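Local coordinates for D-hydantoinase (Ralstonia pickettii, PDB 1NFG), which probably catalyses the stereospecific hydrolysis of the cyclic amide bond in D-hydantoin derivatives, using two zinc ions held in each subunit, at residues D169-V172 and L177-V180; R221-A226 and I233-V238; E245-A250 and A257-C262; W299-L302 and V306-T309. One frame throughout, in Å; residues are numbered along the deposited sequence.

Interaction 1. Residues D169-V172 and L177-V180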
loop_
_atom_site.group_PDB
_atom_site.type_symbol
_atom_site.label_atom_id
_atom_site.label_comp_id
_atom_site.label_asym_id
_atom_site.label_seq_id
_atom_site.Cartn_x
_atom_site.Cartn_y
_atom_site.Cartn_z
ATOM N N ASP A 169 -2.176 14.671 -24.509
ATOM C CA ASP A 169 -3.003 14.332 -25.655
ATOM C C ASP A 169 -2.260 14.465 -26.990
ATOM O O ASP A 169 -2.385 13.603 -27.863
ATOM C CB ASP A 169 -4.265 15.194 -25.647
ATOM C CG ASP A 169 -5.256 14.776 -26.703
ATOM O OD1 ASP A 169 -5.095 15.203 -27.867
ATOM O OD2 ASP A 169 -6.187 14.009 -26.375
ATOM N N LYS A 170 -1.486 15.538 -27.146
ATOM C CA LYS A 170 -0.718 15.754 -28.368
ATOM C C LYS A 170 0.377 14.696 -28.518
ATOM O O LYS A 170 0.657 14.229 -29.628
ATOM C CB LYS A 170 -0.079 17.147 -28.361
ATOM C CG LYS A 170 -1.011 18.270 -28.784
ATOM C CD LYS A 170 -1.553 18.030 -30.186
ATOM C CE LYS A 170 -2.375 19.208 -30.680
ATOM N NZ LYS A 170 -3.089 18.899 -31.952
ATOM N N ALA A 171 0.995 14.324 -27.399
ATOM C CA ALA A 171 2.051 13.319 -27.399
ATOM C C ALA A 171 1.514 11.973 -27.887
ATOM O O ALA A 171 2.181 11.269 -28.647
ATOM C CB ALA A 171 2.624 13.176 -26.015
ATOM N N VAL A 172 0.308 11.613 -27.456
ATOM C CA VAL A 172 -0.275 10.350 -27.886
ATOM C C VAL A 172 -0.529 10.363 -29.388
ATOM O O VAL A 172 -0.324 9.363 -30.070
ATOM C CB VAL A 172 -1.605 10.056 -27.153
ATOM C CG1 VAL A 172 -2.372 8.961 -27.871
ATOM C CG2 VAL A 172 -1.325 9.622 -25.732
ATOM N N LEU A 177 6.684 11.395 -26.058
ATOM C CA LEU A 177 6.692 11.107 -24.634
ATOM C C LEU A 177 6.721 12.383 -23.795
ATOM O O LEU A 177 7.614 13.216 -23.944
ATOM C CB LEU A 177 7.910 10.246 -24.281
ATOM C CG LEU A 177 8.108 9.933 -22.795
ATOM C CD1 LEU A 177 7.036 8.969 -22.341
ATOM C CD2 LEU A 177 9.486 9.350 -22.566
ATOM N N VAL A 178 5.749 12.526 -22.903
ATOM C CA VAL A 178 5.702 13.696 -22.045
ATOM C C VAL A 178 6.576 13.487 -20.809
ATOM O O VAL A 178 6.505 12.453 -20.155
ATOM C CB VAL A 178 4.258 13.998 -21.588
ATOM C CG1 VAL A 178 4.251 15.166 -20.625
ATOM C CG2 VAL A 178 3.388 14.301 -22.794
ATOM N N MET A 179 7.412 14.473 -20.511
ATOM C CA MET A 179 8.286 14.437 -19.353
ATOM C C MET A 179 7.768 15.513 -18.408
ATOM O O MET A 179 7.246 16.535 -18.861
ATOM C CB MET A 179 9.713 14.766 -19.762
ATOM C CG MET A 179 10.264 13.852 -20.833
ATOM S SD MET A 179 11.941 14.316 -21.254
ATOM C CE MET A 179 11.610 15.262 -22.646
ATOM N N VAL A 180 7.907 15.306 -17.103
ATOM C CA VAL A 180 7.406 16.300 -16.172
ATOM C C VAL A 180 8.191 16.467 -14.881
ATOM O O VAL A 180 8.639 15.496 -14.276
ATOM C CB VAL A 180 5.920 16.015 -15.811
ATOM C CG1 VAL A 180 5.762 14.600 -15.342
ATOM C CG2 VAL A 180 5.455 16.959 -14.727
#
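V178 and A171 make the one side-chain contact between the 169-172 helical segment and the strand that follows, and it can be traced along the valine. At the branch point, V178 CB is 4.8 Å from A171 CB. Of the two methyls, CG1 stands anti to the backbone N (chi1 176°) and turns from the alanine, ending 6.0 Å from A171 CB. CG2, lying beside the backbone N, carries the contact and meets A171 CB at 3.5 Å. The small methyl of A171 is directed at the strand, which permits the backbones to approach: A171 CA and L177 CA are 5.8 Å apart. L164, T167 and L168 of helix 161-174 also touch V178, so the valine packs along that helix over several residues. Helix, turn and strand belong to the TIM barrel. The polar groups of the segment serve other partners. K170 NZ forms salt bridges with E134 and E137, and D169 OD2 is hydrogen-bonded to Y190 OH of the second subunit. The touching residues are buried. Between the two segments, then, packing is nonpolar and no directional bond fixes it; a backbone hydrogen bond to Y234 ties V178 into the sheet instead.

Interaction 2. Residues R221-A226 and I233-V238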
loop_
_atom_site.group_PDB
_atom_site.type_symbol
_atom_site.label_atom_id
_atom_site.label_comp_id
_atom_site.label_asym_id
_atom_site.label_seq_id
_atom_site.Cartn_x
_atom_site.Cartn_y
_atom_site.Cartn_z
ATOM N N ARG A 221 -0.346 13.179 -9.231
ATOM C CA ARG A 221 -1.264 13.904 -10.109
ATOM C C ARG A 221 -0.885 13.720 -11.583
ATOM O O ARG A 221 -1.730 13.378 -12.424
ATOM C CB ARG A 221 -1.257 15.391 -9.730
ATOM C CG ARG A 221 -2.177 16.292 -10.549
ATOM C CD ARG A 221 -2.740 17.398 -9.660
ATOM N NE ARG A 221 -1.712 18.052 -8.850
ATOM C CZ ARG A 221 -0.974 19.079 -9.263
ATOM N NH1 ARG A 221 -1.154 19.584 -10.486
ATOM N NH2 ARG A 221 -0.047 19.597 -8.461
ATOM N N ALA A 222 0.389 13.938 -11.892
ATOM C CA ALA A 222 0.851 13.782 -13.260
ATOM C C ALA A 222 0.516 12.370 -13.747
ATOM O O ALA A 222 -0.082 12.188 -14.812
ATOM C CB ALA A 222 2.353 14.036 -13.335
ATOM N N LEU A 223 0.879 11.367 -12.955
ATOM C CA LEU A 223 0.614 9.984 -13.332
ATOM C C LEU A 223 -0.881 9.723 -13.507
ATOM O O LEU A 223 -1.287 8.970 -14.398
ATOM C CB LEU A 223 1.219 9.036 -12.290
ATOM C CG LEU A 223 2.750 9.118 -12.211
ATOM C CD1 LEU A 223 3.268 8.432 -10.961
ATOM C CD2 LEU A 223 3.340 8.498 -13.451
ATOM N N ALA A 224 -1.696 10.351 -12.663
ATOM C CA ALA A 224 -3.146 10.198 -12.746
ATOM C C ALA A 224 -3.647 10.778 -14.069
ATOM O O ALA A 224 -4.483 10.179 -14.761
ATOM C CB ALA A 224 -3.808 10.908 -11.577
ATOM N N LEU A 225 -3.128 11.954 -14.414
ATOM C CA LEU A 225 -3.499 12.615 -15.660
ATOM C C LEU A 225 -3.071 11.755 -16.844
ATOM O O LEU A 225 -3.806 11.618 -17.828
ATOM C CB LEU A 225 -2.849 14.003 -15.733
ATOM C CG LEU A 225 -3.712 15.208 -15.321
ATOM C CD1 LEU A 225 -4.966 14.765 -14.563
ATOM C CD2 LEU A 225 -2.865 16.165 -14.486
ATOM N N ALA A 226 -1.879 11.170 -16.748
ATOM C CA ALA A 226 -1.386 10.300 -17.812
ATOM C C ALA A 226 -2.353 9.120 -17.943
ATOM O O ALA A 226 -2.686 8.697 -19.050
ATOM C CB ALA A 226 0.011 9.809 -17.484
ATOM N N ILE A 233 4.153 8.461 -19.742
ATOM C CA ILE A 233 4.694 9.667 -19.134
ATOM C C ILE A 233 6.027 9.323 -18.488
ATOM O O ILE A 233 6.251 8.180 -18.085
ATOM C CB ILE A 233 3.720 10.245 -18.081
ATOM C CG1 ILE A 233 4.225 11.595 -17.588
ATOM C CG2 ILE A 233 3.581 9.288 -16.912
ATOM C CD1 ILE A 233 3.217 12.344 -16.763
ATOM N N TYR A 234 6.906 10.315 -18.394
ATOM C CA TYR A 234 8.230 10.119 -17.833
ATOM C C TYR A 234 8.473 11.114 -16.705
ATOM O O TYR A 234 8.503 12.322 -16.933
ATOM C CB TYR A 234 9.254 10.295 -18.957
ATOM C CG TYR A 234 10.711 10.095 -18.589
ATOM C CD1 TYR A 234 11.444 11.110 -17.981
ATOM C CD2 TYR A 234 11.377 8.908 -18.922
ATOM C CE1 TYR A 234 12.815 10.954 -17.719
ATOM C CE2 TYR A 234 12.743 8.740 -18.669
ATOM C CZ TYR A 234 13.454 9.768 -18.071
ATOM O OH TYR A 234 14.803 9.623 -17.839
ATOM N N ILE A 235 8.638 10.615 -15.484
ATOM C CA ILE A 235 8.868 11.500 -14.358
ATOM C C ILE A 235 10.359 11.715 -14.170
ATOM O O ILE A 235 11.100 10.778 -13.862
ATOM C CB ILE A 235 8.237 10.944 -13.038
ATOM C CG1 ILE A 235 6.736 11.239 -12.986
ATOM C CG2 ILE A 235 8.851 11.644 -11.824
ATOM C CD1 ILE A 235 5.949 10.756 -14.154
ATOM N N VAL A 236 10.800 12.955 -14.365
ATOM C CA VAL A 236 12.209 13.281 -14.202
ATOM C C VAL A 236 12.549 13.390 -12.723
ATOM O O VAL A 236 11.683 13.644 -11.890
ATOM C CB VAL A 236 12.588 14.617 -14.916
ATOM C CG1 VAL A 236 12.204 14.548 -16.381
ATOM C CG2 VAL A 236 11.912 15.802 -14.233
ATOM N N HIS A 237 13.825 13.198 -12.418
ATOM C CA HIS A 237 14.351 13.237 -11.063
ATOM C C HIS A 237 13.440 12.810 -9.904
ATOM O O HIS A 237 12.979 13.645 -9.128
ATOM C CB HIS A 237 14.950 14.620 -10.757
ATOM C CG HIS A 237 14.034 15.772 -11.050
ATOM N ND1 HIS A 237 12.699 15.774 -10.707
ATOM C CD2 HIS A 237 14.275 16.976 -11.623
ATOM C CE1 HIS A 237 12.158 16.927 -11.057
ATOM N NE2 HIS A 237 13.093 17.673 -11.614
ATOM N N VAL A 238 13.171 11.508 -9.801
ATOM C CA VAL A 238 12.396 10.978 -8.680
ATOM C C VAL A 238 13.469 10.978 -7.603
ATOM O O VAL A 238 14.519 10.361 -7.776
ATOM C CB VAL A 238 11.937 9.539 -8.920
ATOM C CG1 VAL A 238 11.376 8.963 -7.632
ATOM C CG2 VAL A 238 10.878 9.510 -10.020
#
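I233 reaches helix 212-229 because its CG1 is anti to the backbone N (chi1 -173°) and the chain runs on extended, which carries CD1 along the helix while CG2 is left pointing at it from the branch. In I235 the first torsion is instead -80°, placing CG1 beside the backbone N and bringing CD1 to the tip of L223. I233 therefore touches the helix with both branches, CD1 and CG2, and I235 with CD1. I233 CD1 lies 3.9 Å from A222 CB and 3.8 Å from A222 O, whereas I233 CG2 meets A226 CB at 3.7 Å. L223 supplies a single methyl to both: CD2 approaches I233 CG2 at 3.6 Å and I235 CD1 at 3.5 Å. The L223 side chain runs roughly at right angles to that of I233 and at a slant to that of I235, so that CD2 rests against both at once.

The segment axes pass 9.3 Å apart at 172°, almost exactly antiparallel, as expected where a barrel helix returns the chain to the next parallel strand of a TIM barrel. Y234, between the isoleucines, points the opposite way, toward the barrel interior side, and its OH is hydrogen-bonded to E260 OE1. Just past the strand sits H237, a zinc ligand, its backbone N hydrogen-bonded to E260 OE2. Everything that touches between the two segments is apolar except A222 O, which is already taken by A226 N in the helix. The interface is thus left to hydrocarbon packing, consistent with branched residues on the strand facing alanines on the helix.

Interaction 3. Residues E245-A250 and A257-C262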
loop_
_atom_site.group_PDB
_atom_site.type_symbol
_atom_site.label_atom_id
_atom_site.label_comp_id
_atom_site.label_asym_id
_atom_site.label_seq_id
_atom_site.Cartn_x
_atom_site.Cartn_y
_atom_site.Cartn_z
ATOM N N GLU A 245 7.112 5.857 -4.514
ATOM C CA GLU A 245 5.961 5.028 -4.214
ATOM C C GLU A 245 4.791 5.301 -5.158
ATOM O O GLU A 245 4.095 4.369 -5.585
ATOM C CB GLU A 245 5.519 5.241 -2.773
ATOM C CG GLU A 245 4.510 4.213 -2.313
ATOM C CD GLU A 245 4.111 4.397 -0.864
ATOM O OE1 GLU A 245 4.995 4.723 -0.031
ATOM O OE2 GLU A 245 2.913 4.200 -0.557
ATOM N N GLU A 246 4.567 6.572 -5.482
ATOM C CA GLU A 246 3.474 6.927 -6.380
ATOM C C GLU A 246 3.746 6.376 -7.778
ATOM O O GLU A 246 2.832 5.910 -8.463
ATOM C CB GLU A 246 3.308 8.446 -6.441
ATOM C CG GLU A 246 2.910 9.101 -5.119
ATOM C CD GLU A 246 1.542 8.664 -4.617
ATOM O OE1 GLU A 246 0.774 8.063 -5.399
ATOM O OE2 GLU A 246 1.233 8.934 -3.438
ATOM N N VAL A 247 5.007 6.438 -8.204
ATOM C CA VAL A 247 5.381 5.923 -9.519
ATOM C C VAL A 247 5.043 4.443 -9.529
ATOM O O VAL A 247 4.416 3.919 -10.458
ATOM C CB VAL A 247 6.895 6.098 -9.776
ATOM C CG1 VAL A 247 7.317 5.325 -11.016
ATOM C CG2 VAL A 247 7.220 7.581 -9.930
ATOM N N MET A 248 5.456 3.777 -8.463
ATOM C CA MET A 248 5.208 2.359 -8.322
ATOM C C MET A 248 3.711 2.037 -8.345
ATOM O O MET A 248 3.280 1.097 -9.031
ATOM C CB MET A 248 5.861 1.863 -7.037
ATOM C CG MET A 248 6.827 0.728 -7.268
ATOM S SD MET A 248 8.138 1.090 -8.457
ATOM C CE MET A 248 9.554 1.214 -7.324
ATOM N N ARG A 249 2.909 2.818 -7.623
ATOM C CA ARG A 249 1.468 2.565 -7.605
ATOM C C ARG A 249 0.893 2.732 -9.005
ATOM O O ARG A 249 0.045 1.952 -9.439
ATOM C CB ARG A 249 0.757 3.507 -6.621
ATOM C CG ARG A 249 1.254 3.368 -5.192
ATOM C CD ARG A 249 0.648 4.382 -4.248
ATOM N NE ARG A 249 -0.686 3.995 -3.808
ATOM C CZ ARG A 249 -1.771 4.739 -3.988
ATOM N NH1 ARG A 249 -1.681 5.913 -4.602
ATOM N NH2 ARG A 249 -2.946 4.307 -3.556
ATOM N N ALA A 250 1.369 3.747 -9.718
ATOM C CA ALA A 250 0.908 4.000 -11.075
ATOM C C ALA A 250 1.242 2.793 -11.958
ATOM O O ALA A 250 0.381 2.295 -12.697
ATOM C CB ALA A 250 1.572 5.252 -11.617
ATOM N N ALA A 257 4.003 4.372 -16.870
ATOM C CA ALA A 257 4.785 5.374 -16.169
ATOM C C ALA A 257 6.254 5.002 -16.156
ATOM O O ALA A 257 6.609 3.861 -15.853
ATOM C CB ALA A 257 4.279 5.518 -14.743
ATOM N N LEU A 258 7.102 5.967 -16.495
ATOM C CA LEU A 258 8.540 5.753 -16.509
ATOM C C LEU A 258 9.100 6.787 -15.570
ATOM O O LEU A 258 8.463 7.808 -15.338
ATOM C CB LEU A 258 9.122 5.986 -17.903
ATOM C CG LEU A 258 8.361 5.377 -19.078
ATOM C CD1 LEU A 258 9.095 5.687 -20.361
ATOM C CD2 LEU A 258 8.225 3.872 -18.887
ATOM N N ALA A 259 10.285 6.530 -15.030
ATOM C CA ALA A 259 10.907 7.474 -14.130
ATOM C C ALA A 259 12.421 7.318 -14.158
ATOM O O ALA A 259 12.946 6.347 -14.701
ATOM C CB ALA A 259 10.378 7.275 -12.720
ATOM N N GLU A 260 13.113 8.283 -13.566
ATOM C CA GLU A 260 14.569 8.286 -13.512
ATOM C C GLU A 260 15.009 8.937 -12.205
ATOM O O GLU A 260 14.175 9.394 -11.424
ATOM C CB GLU A 260 15.130 9.112 -14.676
ATOM C CG GLU A 260 14.539 10.531 -14.753
ATOM C CD GLU A 260 15.503 11.567 -15.326
ATOM O OE1 GLU A 260 16.060 11.327 -16.420
ATOM O OE2 GLU A 260 15.703 12.627 -14.687
ATOM N N THR A 261 16.317 8.954 -11.962
ATOM C CA THR A 261 16.874 9.629 -10.787
ATOM C C THR A 261 18.122 10.325 -11.289
ATOM O O THR A 261 18.491 10.183 -12.464
ATOM C CB THR A 261 17.313 8.694 -9.657
ATOM O OG1 THR A 261 16.440 7.571 -9.597
ATOM C CG2 THR A 261 17.242 9.431 -8.326
ATOM N N CYS A 262 18.779 11.061 -10.403
ATOM C CA CYS A 262 19.965 11.773 -10.799
ATOM C C CYS A 262 21.056 11.563 -9.771
ATOM O O CYS A 262 20.810 11.549 -8.570
ATOM C CB CYS A 262 19.638 13.264 -10.987
ATOM S SG CYS A 262 18.281 13.573 -12.190
#
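V247 and A259, with A250 and A257, pack the helix onto the second strand of a beta-alpha-beta unit made of strand 233-235, helix 241-253 and strand 257-262, a building block of the TIM barrel.

Apolar contacts account for the whole interface between the segments. V247 CG1, anti to the backbone N at chi1 169°, reaches A259 CB at 4.0 Å. One helical turn later A250 CB lies 4.1 Å from A257 CB, the A257 methyl pointing nearly at it and the A250 methyl slanting past. Both strand alanines direct CB at the helix, whereas L258 between them turns away, in keeping with the alternation of a strand. With alanine on three of the four positions, the backbones come close: A250 CA and A257 CA are 6.5 Å apart. L223 of helix 212-229 touches both A250 and A257 and so closes one flank.

Hydrogen bonds are absent across the contact. E260, farther along the 257-262 segment, serves the metal centre: its OE2 is hydrogen-bonded to ND1 of H57, a zinc ligand. E260 thus acts as a second-shell residue that probably helps to orient H57.

Ionic contacts lie off the strand-facing surface. E245 and E246 make salt bridges with R249 of the second subunit, and R249 makes the reciprocal ones, so the helix pairs with its copy across this subunit interface. Within the chain, R249 NH1 also meets E246 OE1 at 3.4 Å in a weak salt-bridge hydrogen bond, the N-H...O angle being 151° and the carboxylate oxygen in the plane of the guanidinium, at its edge.

Interaction 4. Residues W299-L302 and V306-T309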
loop_
_atom_site.group_PDB
_atom_site.type_symbol
_atom_site.label_atom_id
_atom_site.label_comp_id
_atom_site.label_asym_id
_atom_site.label_seq_id
_atom_site.Cartn_x
_atom_site.Cartn_y
_atom_site.Cartn_z
ATOM N N TRP A 299 18.771 3.285 -4.660
ATOM C CA TRP A 299 19.706 2.262 -5.107
ATOM C C TRP A 299 18.994 0.913 -5.226
ATOM O O TRP A 299 19.232 0.181 -6.183
ATOM C CB TRP A 299 20.890 2.137 -4.149
ATOM C CG TRP A 299 21.990 3.165 -4.354
ATOM C CD1 TRP A 299 22.389 4.126 -3.467
ATOM C CD2 TRP A 299 22.870 3.279 -5.487
ATOM N NE1 TRP A 299 23.464 4.822 -3.971
ATOM C CE2 TRP A 299 23.779 4.322 -5.208
ATOM C CE3 TRP A 299 22.980 2.595 -6.706
ATOM C CZ2 TRP A 299 24.788 4.699 -6.104
ATOM C CZ3 TRP A 299 23.986 2.974 -7.598
ATOM C CH2 TRP A 299 24.873 4.014 -7.289
ATOM N N ASN A 300 18.120 0.581 -4.271
ATOM C CA ASN A 300 17.398 -0.688 -4.339
ATOM C C ASN A 300 16.519 -0.693 -5.566
ATOM O O ASN A 300 16.427 -1.697 -6.269
ATOM C CB ASN A 300 16.524 -0.931 -3.100
ATOM C CG ASN A 300 17.340 -1.290 -1.860
ATOM O OD1 ASN A 300 18.408 -1.907 -1.958
ATOM N ND2 ASN A 300 16.831 -0.917 -0.683
ATOM N N ALA A 301 15.872 0.439 -5.825
ATOM C CA ALA A 301 14.999 0.554 -6.982
ATOM C C ALA A 301 15.823 0.355 -8.248
ATOM O O ALA A 301 15.367 -0.283 -9.197
ATOM C CB ALA A 301 14.326 1.909 -6.994
ATOM N N LEU A 302 17.037 0.905 -8.262
ATOM C CA LEU A 302 17.926 0.761 -9.416
ATOM C C LEU A 302 18.219 -0.720 -9.631
ATOM O O LEU A 302 18.004 -1.250 -10.718
ATOM C CB LEU A 302 19.245 1.500 -9.179
ATOM C CG LEU A 302 19.557 2.862 -9.821
ATOM C CD1 LEU A 302 18.397 3.354 -10.663
ATOM C CD2 LEU A 302 19.911 3.858 -8.728
ATOM N N VAL A 306 13.828 -0.572 -11.665
ATOM C CA VAL A 306 12.689 0.328 -11.698
ATOM C C VAL A 306 12.892 1.532 -12.624
ATOM O O VAL A 306 12.051 1.805 -13.479
ATOM C CB VAL A 306 12.369 0.833 -10.275
ATOM C CG1 VAL A 306 11.244 1.846 -10.311
ATOM C CG2 VAL A 306 12.001 -0.343 -9.393
ATOM N N PHE A 307 14.009 2.237 -12.451
ATOM C CA PHE A 307 14.315 3.432 -13.238
ATOM C C PHE A 307 14.877 3.190 -14.635
ATOM O O PHE A 307 15.536 2.185 -14.891
ATOM C CB PHE A 307 15.286 4.321 -12.466
ATOM C CG PHE A 307 14.718 4.872 -11.187
ATOM C CD1 PHE A 307 13.514 5.577 -11.193
ATOM C CD2 PHE A 307 15.396 4.710 -9.981
ATOM C CE1 PHE A 307 13.001 6.116 -10.016
ATOM C CE2 PHE A 307 14.889 5.245 -8.797
ATOM C CZ PHE A 307 13.691 5.951 -8.814
ATOM N N GLU A 308 14.624 4.136 -15.533
ATOM C CA GLU A 308 15.099 4.034 -16.903
ATOM C C GLU A 308 16.547 4.491 -17.033
ATOM O O GLU A 308 17.226 4.139 -17.998
ATOM C CB GLU A 308 14.232 4.882 -17.821
ATOM C CG GLU A 308 12.779 4.528 -17.774
ATOM C CD GLU A 308 12.545 3.086 -18.119
ATOM O OE1 GLU A 308 13.109 2.628 -19.131
ATOM O OE2 GLU A 308 11.793 2.408 -17.385
ATOM N N THR A 309 17.028 5.262 -16.063
ATOM C CA THR A 309 18.393 5.761 -16.140
ATOM C C THR A 309 18.739 6.607 -14.932
ATOM O O THR A 309 17.896 6.867 -14.086
ATOM C CB THR A 309 18.573 6.666 -17.392
ATOM O OG1 THR A 309 19.930 7.113 -17.486
ATOM C CG2 THR A 309 17.678 7.895 -17.287
HETATM O O HOH W 1 16.473 0.889 -12.731
#
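L302 and F307 are joined by a water that donates to both backbone carbonyls, to F307 O at 2.7 Å and, weakly, to L302 O at 3.3 Å. It bridges the last turn of helix 292-303 to the chain that follows. Beside it lies a direct bond: V306 N donates to A301 O at 2.9 Å, with an N-H...O angle of 166°. The donor is tilted 26° from the carbonyl plane. This bond spans five residues, a 6→1 bond at the helix C-terminus.

Apolar side chains meet beside this bond. A301 CB stands 4.0 Å from V306 CB and 3.8 Å from F307 CE2, an approach to the ring that is oblique. L302 comes in differently. Its CB leaves the helix away from the 306-309 segment, yet the branch bends back and CD1 ends 3.4 Å from F307 CD2, at the edge of the ring and near its plane. F307 can be reached there because CG lies anti to the carbonyl carbon (chi1 -64°), which turns the ring toward the helix, where A301 and L302 reach it.

The ring also meets A259 and T261 of strand 257-262, together with L244 and V238, while L302 also touches L364 and I356. The phenyl group thus fills the layer between helix 292-303 and neighbouring barrel elements. Such a helix-to-strand turn, leading into strand 310-311 and the zinc ligand D313 just after it, is typical of the TIM-barrel fold of amidohydrolases.

All four contacts are largely buried and join a helix to the chain returning from it; in interactions 1, 2 and 3 that chain forms consecutive strands of one parallel sheet. Backbone bonds link interaction 1 to 2 (V178 O to Y234 N), 2 to 3 (I235 N to L258 O) and 3 to 4 (A259 O to E308 N). The first three have no hydrogen bond across their segments and pack by apolar side chains; interaction 4, at a helix end, adds a backbone bond and a water. The helices of interactions 1, 2 and 3 also reach the second subunit, through D169, a long, weak R221 pair and the salt bridges of 245-249.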